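Fibronectin type III domain-containing protein (Simiduia agarivorans, PDB 6P2K) probably hydrolyses the backbone of xyloglucan as a glycoside hydrolase family 74 enzyme, this chain being its beta-propeller catalytic part. Local coordinates at residues D405-E410 / V451-A456; E410-Q415 / E424-G429; G416-G421 / L445-A450; N434-R439 / D491-L496; G695-G700 / S746-D751. All blocks are in the same frame, centred on the assembly; numbering follows the deposited sequence.

In the fold
Four contacts gather around the hairpin strands 403-409, 412-417 and 421-425 and the neighbouring sheet that begins with strand 447-456. Interaction 1 sets two innermost strands of neighbouring propeller blades side by side. Interaction 2, centred about 10 Å away, closes a hairpin of the first blade, and interaction 3 joins its far end to strand 447-456. Interaction 4, about 12 Å between centres from interaction 3, is tied to it through His437 and Leu445 and to interaction 2 through Glu424 and Trp493. Interaction 5 lies about 13 Å from interaction 1 between centres; its Arg747 side chain reaches Val406 and comes within about 4 Å, nearest atoms, of the zinc ion bound by Asp405 and Asp513.

Interaction 1. Residues D405-E410 / V451-A456; sequences DVAVHE and VDIADA. With PE3 (3,6,9,12,15,18,21,24,27,30,33,36,39-tridecaoxahentetracontane-1,41-diol), chain V.
Val451 meets Asp405 and Ala407 where the innermost strands of two successive beta-propeller blades run side by side; the short axes approach to 5.7 Å with 26° between their directions. The backbone N of Val451 makes a weak hydrogen bond to Asp405 OD2, at 3.5 Å. Its side chain does the packing: CG2, held between the backbone N and the carbonyl carbon, lies against the peptide joining Val406 to Ala407 and is 3.8 Å from Ala407 CB. Asp405 OD2 also binds a zinc ion together with Asp513, while OD1 turns back to the amide N of Val406 at 2.7 Å. An alanine in place of Asp405 would probably leave the zinc ion without one of its two carboxylate ligands and the amide of Val406 without its acceptor. Asp452 faces the other way, its OD1 bonded to the amide N of Ile453 and its OD2 to the amide N of Val516. Ile453 turns back toward the other strand. Its second torsion, -67°, brings CD1 to 3.9 Å from Ala407 CB, and CG1 touches Val408 O. His409, whose ND1 bonds to His487, crosses Ile453 at about a right angle. The CG2 methyl of Ile453 touches both that ring and a polyethylene glycol fragment, 4.0 Å from His409 CD2 and 3.8 Å from PE3 C39. Further on, Ala454 O lies 3.6 Å from the same PE3 C39.

Interaction 2. Residues E410-Q415 / E424-G429; sequences ENYVIQ and ESWDGG
Val413 and Ser425 form the antiparallel hydrogen-bonded pair of the hairpin 412-417/421-425. Val413 N donates to Ser425 O, and Ser425 N returns a bond of 2.7 Å to Val413 O. Where the strands part, Asn411 takes over: its O accepts from Gly428 N at 2.9 Å, and its ND2 gives a straight bond (167°) to Trp426 O at 2.8 Å, the acceptor lying in the amide plane. The same ND2 also bonds to His487 O. Ser425 OG, bonded to Ser431 O, accepts from Gly429 N at 2.9 Å and so holds the turn that follows its strand. On the other side of the sheet, Tyr412 CG is anti to the backbone N, and its OH reaches Glu424 OE2 in a very short hydrogen bond of 2.5 Å. Tyr412 also turns its edge to the face of Trp426 in an offset edge-to-face pair, centroids 5.4 Å apart and planes at 60°. From the next propeller blade, Lys482 forms a salt bridge to Glu424 OE2, and Trp493 NE1 bonds to OE1. With a hydroxyl, an ammonium and an indole N-H gripping it, the buried Glu424 carboxylate has both oxygens engaged and is likely to be fixed in its rotation.

Interaction 3. Residues G416-G421 / L445-A450; sequences GQADNG and LSDVQA
Val448 carries CG1 anti to its backbone N (chi1 -179°), which splits its two methyls between the glycines of the facing segment: CG1 lies 3.7 Å from Gly416 CA and CG2 3.4 Å from Gly421 C. Asp447 likewise has CG anti to N (chi1 -166°). The OD2 of its carboxylate comes 3.9 Å from Ala418 CB. Val448 N donates a hydrogen bond to Gln417 O at 3.0 Å. A water adds a further link, accepting from Asp419 N and donating to Asp447 OD2 at 2.7 Å; that carboxylate oxygen also bonds to Tyr404 OH. Packing is close enough to explain both glycines. A CB on Gly416 would clash with Val448 O, and one on Gly421, whose phi is also positive, with Leu445 O, which already lies 3.1 Å from Gly421 CA. Ser446 CB rests 3.2 Å from Asp419 O, while its OG is bonded to Gly469 O. Gln417 N bonds to Gly421 O and so closes the tight turn between the hairpin strands. Two residues, Ser446 and Asp447, stand opposite the one residue Thr467, a classic beta bulge at the start of the innermost strand of the following propeller blade.

Interaction 4. Residues N434-R439 / D491-L496; sequences NMQHRR and DQWVEL
The guanidinium of Arg439 and the indole of Trp493 cross at about a right angle, their planes 80° apart; at the guanidinium edge, in its plane, lie the carbonyl carbon of Gln436 and a water. The amide of Gln436 is likewise steep to the indole, at 87°, and its OE1 approaches Trp493 CD1 to 3.4 Å. Direct polar links across the contact are weak: Gln436 NE2 to Asp491 O at 3.4 Å, and Arg439 NH2 to Trp493 O at 3.3 Å. The in-plane water does more, accepting hydrogen bonds from Arg439 NH1 and Trp493 N and donating to Gln436 OE1 and Gln492 OE1, the last at 2.7 Å. Arg439 is bent at chi2 and chi3, and its NH1 bonds to Gln436 O at 2.8 Å. An alanine in place of Arg439 would probably leave Gln436 O without this donor, the water without one of its four partners, and Trp493 O without its weak bond. Lys482 NZ also bonds to Gln436 OE1. The contact thus ties a 3-10 turn between blades to the outermost strand of a four-stranded propeller sheet.

Interaction 5. Residues G695-G700 / S746-D751; sequences GSAGAG and SRFIKD
Ser746 and Phe748 project toward Gly695, Ala697 and Ala699 where the innermost strands of two adjoining beta-propeller blades pack side by side, their axes 6.5 Å apart at closest and 24° from parallel. Ser746 holds OG anti to its carbonyl carbon (chi1 -58°), and from there OG donates to Gly695 O at 2.6 Å, standing above the carbonyl plane; the same OG is hydrogen-bonded to Ser759 OG. Ala697 CB presses on the backbone, 3.3 Å from Ser746 O. Phe748 has the same first-torsion arrangement (chi1 -72°), with CG anti to the carbonyl carbon, and the ring runs beside the alanines, CD2 3.8 Å from Ala699 CB and CE2 4.0 Å from Ala697 CB. Between them Arg747 faces away, its chain extended through chi2 and chi3 so that NE bonds to Val406 O in another blade. Val704 and Met774 also pack on the Phe748 ring. At the edge of that ring, in its plane, Ala697 O lies 4.0 Å from Phe748 CE2.

Interaction 1. Residues D405-E410 / V451-A456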
# COMPACT_ATOMS: atom_id res chain seq x y z
N ASP B 405 -29.48 -10.73 20.17
CA ASP B 405 -28.54 -9.95 20.97
C ASP B 405 -28.20 -8.68 20.20
O ASP B 405 -28.45 -8.59 18.99
CB ASP B 405 -27.27 -10.77 21.28
CG ASP B 405 -26.57 -10.33 22.57
OD1 ASP B 405 -26.87 -9.21 23.04
OD2 ASP B 405 -25.74 -11.11 23.13
N VAL B 406 -27.66 -7.70 20.92
CA VAL B 406 -27.27 -6.42 20.33
C VAL B 406 -25.97 -5.96 20.98
O VAL B 406 -25.70 -6.26 22.15
CB VAL B 406 -28.38 -5.35 20.48
CG1 VAL B 406 -28.64 -5.06 21.96
CG2 VAL B 406 -28.03 -4.07 19.73
N ALA B 407 -25.16 -5.24 20.21
CA ALA B 407 -23.96 -4.59 20.73
C ALA B 407 -23.79 -3.26 20.02
O ALA B 407 -24.11 -3.12 18.84
CB ALA B 407 -22.71 -5.46 20.56
N VAL B 408 -23.26 -2.27 20.75
CA VAL B 408 -23.14 -0.91 20.26
C VAL B 408 -21.74 -0.39 20.57
O VAL B 408 -21.23 -0.59 21.68
CB VAL B 408 -24.20 0.02 20.88
CG1 VAL B 408 -23.98 1.47 20.44
CG2 VAL B 408 -25.61 -0.43 20.51
N HIS B 409 -21.13 0.28 19.60
CA HIS B 409 -19.94 1.10 19.88
C HIS B 409 -19.97 2.33 18.98
O HIS B 409 -19.84 2.20 17.77
CB HIS B 409 -18.65 0.32 19.69
CG HIS B 409 -17.45 1.02 20.24
ND1 HIS B 409 -16.78 2.00 19.53
CD2 HIS B 409 -16.84 0.94 21.44
CE1 HIS B 409 -15.79 2.47 20.27
NE2 HIS B 409 -15.81 1.84 21.43
N GLU B 410 -20.14 3.50 19.59
CA GLU B 410 -20.21 4.79 18.87
C GLU B 410 -21.32 4.69 17.83
O GLU B 410 -22.46 4.39 18.21
CB GLU B 410 -18.82 5.14 18.32
CG GLU B 410 -17.76 5.36 19.39
CD GLU B 410 -16.40 5.67 18.81
OE1 GLU B 410 -16.28 5.70 17.56
OE2 GLU B 410 -15.45 5.87 19.59
N VAL B 451 -23.37 -11.34 20.58
CA VAL B 451 -22.43 -10.31 20.14
C VAL B 451 -21.97 -9.52 21.36
O VAL B 451 -22.66 -9.45 22.38
CB VAL B 451 -23.05 -9.36 19.09
CG1 VAL B 451 -23.28 -10.08 17.77
CG2 VAL B 451 -24.35 -8.75 19.60
N ASP B 452 -20.78 -8.92 21.24
CA ASP B 452 -20.23 -8.06 22.28
C ASP B 452 -19.10 -7.24 21.67
O ASP B 452 -18.72 -7.44 20.51
CB ASP B 452 -19.73 -8.87 23.49
CG ASP B 452 -19.87 -8.12 24.80
OD1 ASP B 452 -20.00 -6.87 24.77
OD2 ASP B 452 -19.85 -8.77 25.87
N ILE B 453 -18.58 -6.29 22.45
CA ILE B 453 -17.48 -5.43 22.02
C ILE B 453 -16.28 -5.69 22.92
O ILE B 453 -16.37 -5.53 24.15
CB ILE B 453 -17.86 -3.94 22.06
CG1 ILE B 453 -19.19 -3.69 21.35
CG2 ILE B 453 -16.75 -3.09 21.44
CD1 ILE B 453 -19.16 -3.93 19.85
N ALA B 454 -15.15 -6.08 22.32
CA ALA B 454 -13.91 -6.35 23.02
C ALA B 454 -12.88 -5.26 22.72
O ALA B 454 -13.20 -4.22 22.13
CB ALA B 454 -13.39 -7.74 22.65
N ASP B 455 -11.63 -5.52 23.10
CA ASP B 455 -10.56 -4.53 22.98
C ASP B 455 -9.29 -5.23 22.51
O ASP B 455 -8.71 -6.03 23.25
CB ASP B 455 -10.32 -3.83 24.32
CG ASP B 455 -8.99 -3.10 24.36
OD1 ASP B 455 -8.76 -2.27 23.47
OD2 ASP B 455 -8.19 -3.37 25.29
N ALA B 456 -8.86 -4.92 21.29
CA ALA B 456 -7.66 -5.52 20.69
C ALA B 456 -6.59 -4.44 20.56
O ALA B 456 -6.58 -3.68 19.59
CB ALA B 456 -7.98 -6.15 19.34
O43 PE3 V . -10.98 0.93 22.74
C42 PE3 V . -11.60 0.34 23.89
C41 PE3 V . -12.84 -0.45 23.46
O40 PE3 V . -13.42 -1.01 24.65
C39 PE3 V . -14.61 -1.75 24.34
C38 PE3 V . -15.17 -2.32 25.63
O37 PE3 V . -15.49 -1.26 26.55

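Interaction 2. Residues E410-Q415 / E424-G429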
# COMPACT_ATOMS: atom_id res chain seq x y z
N GLU B 410 -20.14 3.50 19.59
CA GLU B 410 -20.21 4.79 18.87
C GLU B 410 -21.32 4.69 17.83
O GLU B 410 -22.46 4.39 18.21
CB GLU B 410 -18.82 5.14 18.32
CG GLU B 410 -17.76 5.36 19.39
CD GLU B 410 -16.40 5.67 18.81
OE1 GLU B 410 -16.28 5.70 17.56
OE2 GLU B 410 -15.45 5.87 19.59
N ASN B 411 -21.05 4.92 16.54
CA ASN B 411 -22.06 4.86 15.50
C ASN B 411 -22.37 3.44 15.04
O ASN B 411 -23.34 3.25 14.29
CB ASN B 411 -21.62 5.69 14.29
CG ASN B 411 -20.30 5.20 13.71
OD1 ASN B 411 -19.26 5.32 14.35
ND2 ASN B 411 -20.35 4.63 12.51
N TYR B 412 -21.57 2.46 15.45
CA TYR B 412 -21.73 1.08 15.01
C TYR B 412 -22.73 0.35 15.90
O TYR B 412 -22.65 0.43 17.13
CB TYR B 412 -20.39 0.35 15.03
CG TYR B 412 -20.48 -1.11 14.66
CD1 TYR B 412 -20.50 -1.51 13.33
CD2 TYR B 412 -20.55 -2.09 15.64
CE1 TYR B 412 -20.58 -2.85 12.99
CE2 TYR B 412 -20.65 -3.43 15.31
CZ TYR B 412 -20.66 -3.80 13.98
OH TYR B 412 -20.75 -5.13 13.64
N VAL B 413 -23.66 -0.37 15.28
CA VAL B 413 -24.59 -1.24 15.97
C VAL B 413 -24.64 -2.56 15.21
O VAL B 413 -24.63 -2.58 13.98
CB VAL B 413 -26.01 -0.63 16.06
CG1 VAL B 413 -26.93 -1.53 16.88
CG2 VAL B 413 -25.96 0.77 16.66
N ILE B 414 -24.70 -3.67 15.95
CA ILE B 414 -24.92 -4.98 15.35
C ILE B 414 -26.10 -5.64 16.04
O ILE B 414 -26.19 -5.64 17.28
CB ILE B 414 -23.67 -5.88 15.43
CG1 ILE B 414 -23.99 -7.27 14.86
CG2 ILE B 414 -23.15 -5.98 16.86
CD1 ILE B 414 -22.76 -8.09 14.52
N GLN B 415 -27.03 -6.16 15.24
CA GLN B 415 -28.05 -7.09 15.71
C GLN B 415 -27.64 -8.49 15.30
O GLN B 415 -27.37 -8.75 14.12
CB GLN B 415 -29.42 -6.79 15.10
CG GLN B 415 -30.11 -5.52 15.55
CD GLN B 415 -31.51 -5.42 14.96
OE1 GLN B 415 -32.31 -6.35 15.07
NE2 GLN B 415 -31.80 -4.29 14.30
N GLU B 424 -25.86 -5.27 10.51
CA GLU B 424 -24.93 -4.25 10.98
C GLU B 424 -25.35 -2.86 10.52
O GLU B 424 -25.88 -2.68 9.42
CB GLU B 424 -23.51 -4.55 10.50
CG GLU B 424 -22.95 -5.84 11.09
CD GLU B 424 -21.56 -6.15 10.57
OE1 GLU B 424 -21.46 -6.80 9.51
OE2 GLU B 424 -20.58 -5.74 11.23
N SER B 425 -25.07 -1.88 11.38
CA SER B 425 -25.38 -0.48 11.12
C SER B 425 -24.18 0.38 11.44
O SER B 425 -23.42 0.09 12.37
CB SER B 425 -26.58 -0.02 11.95
OG SER B 425 -26.94 1.32 11.62
N TRP B 426 -24.01 1.46 10.66
CA TRP B 426 -22.95 2.43 10.90
C TRP B 426 -23.49 3.85 11.06
O TRP B 426 -22.70 4.80 11.02
CB TRP B 426 -21.91 2.38 9.78
CG TRP B 426 -21.32 1.02 9.62
CD1 TRP B 426 -20.18 0.54 10.21
CD2 TRP B 426 -21.85 -0.07 8.85
NE1 TRP B 426 -19.96 -0.76 9.84
CE2 TRP B 426 -20.97 -1.16 9.00
CE3 TRP B 426 -22.97 -0.21 8.03
CZ2 TRP B 426 -21.19 -2.38 8.36
CZ3 TRP B 426 -23.19 -1.43 7.40
CH2 TRP B 426 -22.30 -2.50 7.57
N ASP B 427 -24.80 4.01 11.26
CA ASP B 427 -25.41 5.31 11.53
C ASP B 427 -26.30 5.25 12.76
O ASP B 427 -27.36 5.89 12.82
CB ASP B 427 -26.19 5.82 10.31
CG ASP B 427 -27.25 4.84 9.82
OD1 ASP B 427 -27.64 3.92 10.57
OD2 ASP B 427 -27.68 4.99 8.65
N GLY B 428 -25.90 4.47 13.76
CA GLY B 428 -26.62 4.39 15.01
C GLY B 428 -27.85 3.52 15.00
O GLY B 428 -28.65 3.60 15.94
N GLY B 429 -28.03 2.68 13.99
CA GLY B 429 -29.18 1.80 13.93
C GLY B 429 -30.30 2.25 13.02
O GLY B 429 -31.37 1.62 13.02

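Interaction 3. Residues G416-G421 / L445-A450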
# COMPACT_ATOMS: atom_id res chain seq x y z
N GLY B 416 -27.57 -9.40 16.27
CA GLY B 416 -27.40 -10.80 15.96
C GLY B 416 -28.75 -11.45 15.76
O GLY B 416 -29.59 -11.45 16.67
N GLN B 417 -29.00 -12.01 14.58
CA GLN B 417 -30.33 -12.47 14.22
C GLN B 417 -30.31 -13.93 13.81
O GLN B 417 -29.28 -14.50 13.44
CB GLN B 417 -30.92 -11.63 13.08
CG GLN B 417 -31.10 -10.15 13.43
CD GLN B 417 -31.81 -9.38 12.34
OE1 GLN B 417 -32.16 -9.93 11.29
NE2 GLN B 417 -32.04 -8.09 12.58
N ALA B 418 -31.49 -14.55 13.90
CA ALA B 418 -31.74 -15.81 13.22
C ALA B 418 -32.08 -15.53 11.77
O ALA B 418 -32.61 -14.47 11.43
CB ALA B 418 -32.88 -16.58 13.90
N ASP B 419 -31.74 -16.49 10.90
CA ASP B 419 -32.00 -16.42 9.46
C ASP B 419 -31.17 -15.35 8.75
O ASP B 419 -30.59 -15.62 7.70
CB ASP B 419 -33.49 -16.18 9.18
CG ASP B 419 -34.34 -17.41 9.48
OD1 ASP B 419 -33.85 -18.53 9.25
OD2 ASP B 419 -35.49 -17.24 9.93
N ASN B 420 -31.11 -14.13 9.30
CA ASN B 420 -30.44 -13.01 8.64
C ASN B 420 -29.06 -12.71 9.20
O ASN B 420 -28.40 -11.78 8.71
CB ASN B 420 -31.32 -11.76 8.71
CG ASN B 420 -32.75 -12.03 8.28
OD1 ASN B 420 -32.99 -12.55 7.19
ND2 ASN B 420 -33.69 -11.67 9.13
N GLY B 421 -28.62 -13.43 10.23
CA GLY B 421 -27.22 -13.40 10.62
C GLY B 421 -26.73 -12.05 11.14
O GLY B 421 -27.36 -11.42 11.99
N LEU B 445 -23.36 -16.95 7.19
CA LEU B 445 -23.44 -16.85 8.64
C LEU B 445 -24.81 -16.29 9.04
O LEU B 445 -24.96 -15.15 9.47
CB LEU B 445 -22.30 -15.97 9.17
CG LEU B 445 -20.88 -16.41 8.82
CD1 LEU B 445 -19.88 -15.34 9.22
CD2 LEU B 445 -20.55 -17.74 9.48
N SER B 446 -25.82 -17.14 8.90
CA SER B 446 -27.21 -16.72 9.01
C SER B 446 -27.76 -16.76 10.44
O SER B 446 -28.90 -16.36 10.65
CB SER B 446 -28.09 -17.57 8.10
OG SER B 446 -27.67 -18.92 8.08
N ASP B 447 -26.97 -17.22 11.42
CA ASP B 447 -27.43 -17.33 12.80
C ASP B 447 -26.36 -16.76 13.73
O ASP B 447 -25.23 -17.25 13.74
CB ASP B 447 -27.75 -18.78 13.16
CG ASP B 447 -28.53 -18.91 14.45
OD1 ASP B 447 -27.90 -19.01 15.52
OD2 ASP B 447 -29.78 -18.90 14.39
N VAL B 448 -26.73 -15.75 14.51
CA VAL B 448 -25.78 -15.00 15.34
C VAL B 448 -26.42 -14.82 16.72
O VAL B 448 -27.12 -13.84 16.98
CB VAL B 448 -25.41 -13.64 14.73
CG1 VAL B 448 -24.41 -12.91 15.62
CG2 VAL B 448 -24.84 -13.83 13.33
N GLN B 449 -26.14 -15.76 17.63
CA GLN B 449 -26.82 -15.81 18.92
C GLN B 449 -26.18 -14.92 19.99
O GLN B 449 -26.80 -14.73 21.05
CB GLN B 449 -26.88 -17.26 19.42
CG GLN B 449 -27.83 -18.13 18.60
CD GLN B 449 -27.91 -19.57 19.09
OE1 GLN B 449 -27.78 -19.85 20.28
NE2 GLN B 449 -28.13 -20.49 18.16
N ALA B 450 -24.99 -14.37 19.76
CA ALA B 450 -24.34 -13.55 20.77
C ALA B 450 -23.37 -12.59 20.11
O ALA B 450 -22.64 -12.97 19.19
CB ALA B 450 -23.60 -14.42 21.80
O HOH W 1 -30.95 -19.03 11.98

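Interaction 4. Residues N434-R439 / D491-L496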
# COMPACT_ATOMS: atom_id res chain seq x y z
N ASN B 434 -26.69 -6.61 5.86
CA ASN B 434 -26.24 -7.91 6.33
C ASN B 434 -25.48 -8.67 5.25
O ASN B 434 -25.32 -9.89 5.35
CB ASN B 434 -27.43 -8.73 6.86
CG ASN B 434 -28.27 -9.37 5.76
OD1 ASN B 434 -28.33 -8.88 4.63
ND2 ASN B 434 -28.93 -10.47 6.10
N MET B 435 -25.00 -7.96 4.22
CA MET B 435 -24.35 -8.62 3.09
C MET B 435 -23.07 -9.34 3.51
O MET B 435 -22.70 -10.35 2.90
CB MET B 435 -24.03 -7.59 2.00
CG MET B 435 -25.26 -6.99 1.32
SD MET B 435 -26.32 -8.19 0.48
CE MET B 435 -25.19 -8.84 -0.75
N GLN B 436 -22.39 -8.86 4.56
CA GLN B 436 -21.13 -9.48 4.96
C GLN B 436 -21.30 -10.85 5.59
O GLN B 436 -20.30 -11.55 5.79
CB GLN B 436 -20.37 -8.55 5.92
CG GLN B 436 -19.85 -7.27 5.25
CD GLN B 436 -18.76 -6.57 6.05
OE1 GLN B 436 -18.34 -7.03 7.11
NE2 GLN B 436 -18.29 -5.44 5.53
N HIS B 437 -22.53 -11.28 5.90
CA HIS B 437 -22.72 -12.64 6.40
C HIS B 437 -22.67 -13.67 5.28
O HIS B 437 -22.52 -14.87 5.57
CB HIS B 437 -24.04 -12.74 7.18
CG HIS B 437 -25.20 -13.25 6.38
ND1 HIS B 437 -26.03 -12.41 5.65
CD2 HIS B 437 -25.70 -14.50 6.22
CE1 HIS B 437 -26.98 -13.13 5.07
NE2 HIS B 437 -26.80 -14.40 5.40
N ARG B 438 -22.75 -13.24 4.03
CA ARG B 438 -22.67 -14.13 2.87
C ARG B 438 -21.20 -14.23 2.46
O ARG B 438 -20.69 -13.37 1.73
CB ARG B 438 -23.56 -13.63 1.75
CG ARG B 438 -24.87 -13.03 2.25
CD ARG B 438 -25.89 -12.83 1.13
NE ARG B 438 -26.66 -14.04 0.87
CZ ARG B 438 -27.89 -14.25 1.33
NH1 ARG B 438 -28.50 -13.34 2.09
NH2 ARG B 438 -28.51 -15.38 1.03
N ARG B 439 -20.52 -15.28 2.93
CA ARG B 439 -19.08 -15.39 2.78
C ARG B 439 -18.65 -16.00 1.45
O ARG B 439 -17.45 -15.96 1.14
CB ARG B 439 -18.50 -16.23 3.93
CG ARG B 439 -18.96 -15.81 5.32
CD ARG B 439 -18.66 -14.34 5.63
NE ARG B 439 -17.23 -14.07 5.79
CZ ARG B 439 -16.73 -12.87 6.08
NH1 ARG B 439 -17.53 -11.83 6.23
NH2 ARG B 439 -15.41 -12.72 6.21
N ASP B 491 -14.60 -2.12 7.57
CA ASP B 491 -14.15 -3.11 8.54
C ASP B 491 -14.63 -4.51 8.13
O ASP B 491 -15.67 -4.66 7.49
CB ASP B 491 -14.67 -2.77 9.94
CG ASP B 491 -14.22 -1.40 10.41
OD1 ASP B 491 -13.12 -0.95 10.01
OD2 ASP B 491 -14.96 -0.77 11.20
N GLN B 492 -13.86 -5.53 8.52
CA GLN B 492 -14.07 -6.89 8.04
C GLN B 492 -14.10 -7.89 9.19
O GLN B 492 -13.47 -7.69 10.24
CB GLN B 492 -12.99 -7.31 7.04
CG GLN B 492 -12.96 -6.47 5.77
CD GLN B 492 -14.25 -6.58 4.98
OE1 GLN B 492 -14.79 -7.67 4.80
NE2 GLN B 492 -14.76 -5.44 4.53
N TRP B 493 -14.81 -8.99 8.97
CA TRP B 493 -14.87 -10.12 9.90
C TRP B 493 -13.76 -11.11 9.61
O TRP B 493 -13.44 -11.38 8.45
CB TRP B 493 -16.22 -10.84 9.79
CG TRP B 493 -17.38 -10.06 10.31
CD1 TRP B 493 -18.32 -9.39 9.56
CD2 TRP B 493 -17.74 -9.87 11.68
NE1 TRP B 493 -19.24 -8.79 10.39
CE2 TRP B 493 -18.91 -9.07 11.69
CE3 TRP B 493 -17.20 -10.29 12.89
CZ2 TRP B 493 -19.53 -8.68 12.88
CZ3 TRP B 493 -17.82 -9.91 14.07
CH2 TRP B 493 -18.97 -9.12 14.06
N VAL B 494 -13.18 -11.67 10.67
CA VAL B 494 -12.28 -12.82 10.57
C VAL B 494 -12.68 -13.83 11.63
O VAL B 494 -13.13 -13.46 12.72
CB VAL B 494 -10.80 -12.41 10.74
CG1 VAL B 494 -10.37 -11.48 9.62
CG2 VAL B 494 -10.56 -11.78 12.10
N GLU B 495 -12.55 -15.11 11.30
CA GLU B 495 -12.88 -16.18 12.23
C GLU B 495 -11.67 -16.53 13.08
O GLU B 495 -10.59 -16.81 12.55
CB GLU B 495 -13.37 -17.43 11.49
CG GLU B 495 -13.80 -18.55 12.42
CD GLU B 495 -14.09 -19.84 11.69
OE1 GLU B 495 -13.27 -20.26 10.85
OE2 GLU B 495 -15.15 -20.45 11.95
N LEU B 496 -11.86 -16.54 14.40
CA LEU B 496 -10.76 -16.78 15.33
C LEU B 496 -10.71 -18.21 15.86
O LEU B 496 -9.62 -18.71 16.13
CB LEU B 496 -10.84 -15.81 16.51
CG LEU B 496 -10.41 -14.37 16.24
CD1 LEU B 496 -10.52 -13.52 17.50
CD2 LEU B 496 -8.99 -14.32 15.67
O HOH W 2 -16.38 -9.12 6.43
O HOH W 3 -13.82 -10.15 4.77

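Interaction 5. Residues G695-G700 / S746-D751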
# COMPACT_ATOMS: atom_id res chain seq x y z
N GLY B 695 -33.94 -10.88 28.20
CA GLY B 695 -34.12 -9.44 28.18
C GLY B 695 -34.04 -8.75 29.52
O GLY B 695 -34.45 -7.59 29.62
N SER B 696 -33.56 -9.42 30.56
CA SER B 696 -33.31 -8.77 31.83
C SER B 696 -31.91 -8.16 31.83
O SER B 696 -31.00 -8.64 31.17
CB SER B 696 -33.45 -9.75 33.00
OG SER B 696 -32.27 -10.51 33.16
N ALA B 697 -31.76 -7.07 32.58
CA ALA B 697 -30.49 -6.37 32.61
C ALA B 697 -30.37 -5.56 33.88
O ALA B 697 -31.37 -5.21 34.53
CB ALA B 697 -30.32 -5.47 31.38
N GLY B 698 -29.12 -5.25 34.24
CA GLY B 698 -28.84 -4.40 35.38
C GLY B 698 -27.65 -3.50 35.11
O GLY B 698 -26.66 -3.93 34.52
N ALA B 699 -27.76 -2.24 35.54
CA ALA B 699 -26.67 -1.28 35.43
C ALA B 699 -27.00 -0.09 36.32
O ALA B 699 -28.15 0.35 36.35
CB ALA B 699 -26.47 -0.83 33.98
N GLY B 700 -26.00 0.41 37.03
CA GLY B 700 -26.22 1.54 37.92
C GLY B 700 -27.31 1.23 38.93
O GLY B 700 -27.29 0.19 39.60
N SER B 746 -31.35 -7.30 26.74
CA SER B 746 -31.41 -5.88 27.05
C SER B 746 -30.05 -5.41 27.53
O SER B 746 -29.36 -6.13 28.26
CB SER B 746 -32.49 -5.56 28.09
OG SER B 746 -33.78 -5.99 27.67
N ARG B 747 -29.67 -4.20 27.13
CA ARG B 747 -28.44 -3.57 27.58
C ARG B 747 -28.72 -2.10 27.86
O ARG B 747 -29.43 -1.44 27.09
CB ARG B 747 -27.31 -3.67 26.54
CG ARG B 747 -26.78 -5.07 26.29
CD ARG B 747 -25.50 -5.03 25.47
NE ARG B 747 -25.20 -6.31 24.84
CZ ARG B 747 -24.46 -7.26 25.39
NH1 ARG B 747 -23.94 -7.08 26.60
NH2 ARG B 747 -24.23 -8.39 24.74
N PHE B 748 -28.18 -1.60 28.96
CA PHE B 748 -28.21 -0.17 29.24
C PHE B 748 -26.99 0.47 28.58
O PHE B 748 -25.85 0.11 28.88
CB PHE B 748 -28.22 0.10 30.74
CG PHE B 748 -29.52 -0.23 31.40
CD1 PHE B 748 -30.59 0.66 31.34
CD2 PHE B 748 -29.69 -1.42 32.09
CE1 PHE B 748 -31.79 0.36 31.95
CE2 PHE B 748 -30.89 -1.73 32.70
CZ PHE B 748 -31.94 -0.83 32.63
N ILE B 749 -27.24 1.41 27.67
CA ILE B 749 -26.20 1.96 26.81
C ILE B 749 -26.34 3.48 26.79
O ILE B 749 -27.44 4.00 26.59
CB ILE B 749 -26.28 1.38 25.39
CG1 ILE B 749 -26.02 -0.12 25.42
CG2 ILE B 749 -25.29 2.08 24.46
CD1 ILE B 749 -26.04 -0.78 24.07
N LYS B 750 -25.22 4.17 27.01
CA LYS B 750 -25.18 5.63 26.93
C LYS B 750 -24.87 6.05 25.50
O LYS B 750 -23.88 5.60 24.92
CB LYS B 750 -24.14 6.19 27.90
CG LYS B 750 -24.09 7.71 27.93
CD LYS B 750 -23.38 8.21 29.18
CE LYS B 750 -24.36 8.74 30.21
NZ LYS B 750 -24.16 10.19 30.47
N ASP B 751 -25.71 6.91 24.94
CA ASP B 751 -25.56 7.36 23.56
C ASP B 751 -25.78 8.87 23.53
O ASP B 751 -26.88 9.35 23.80
CB ASP B 751 -26.55 6.65 22.64
CG ASP B 751 -26.40 7.05 21.19
OD1 ASP B 751 -25.35 6.73 20.58
OD2 ASP B 751 -27.33 7.69 20.64
O HOH W 4 -30.70 -9.54 28.73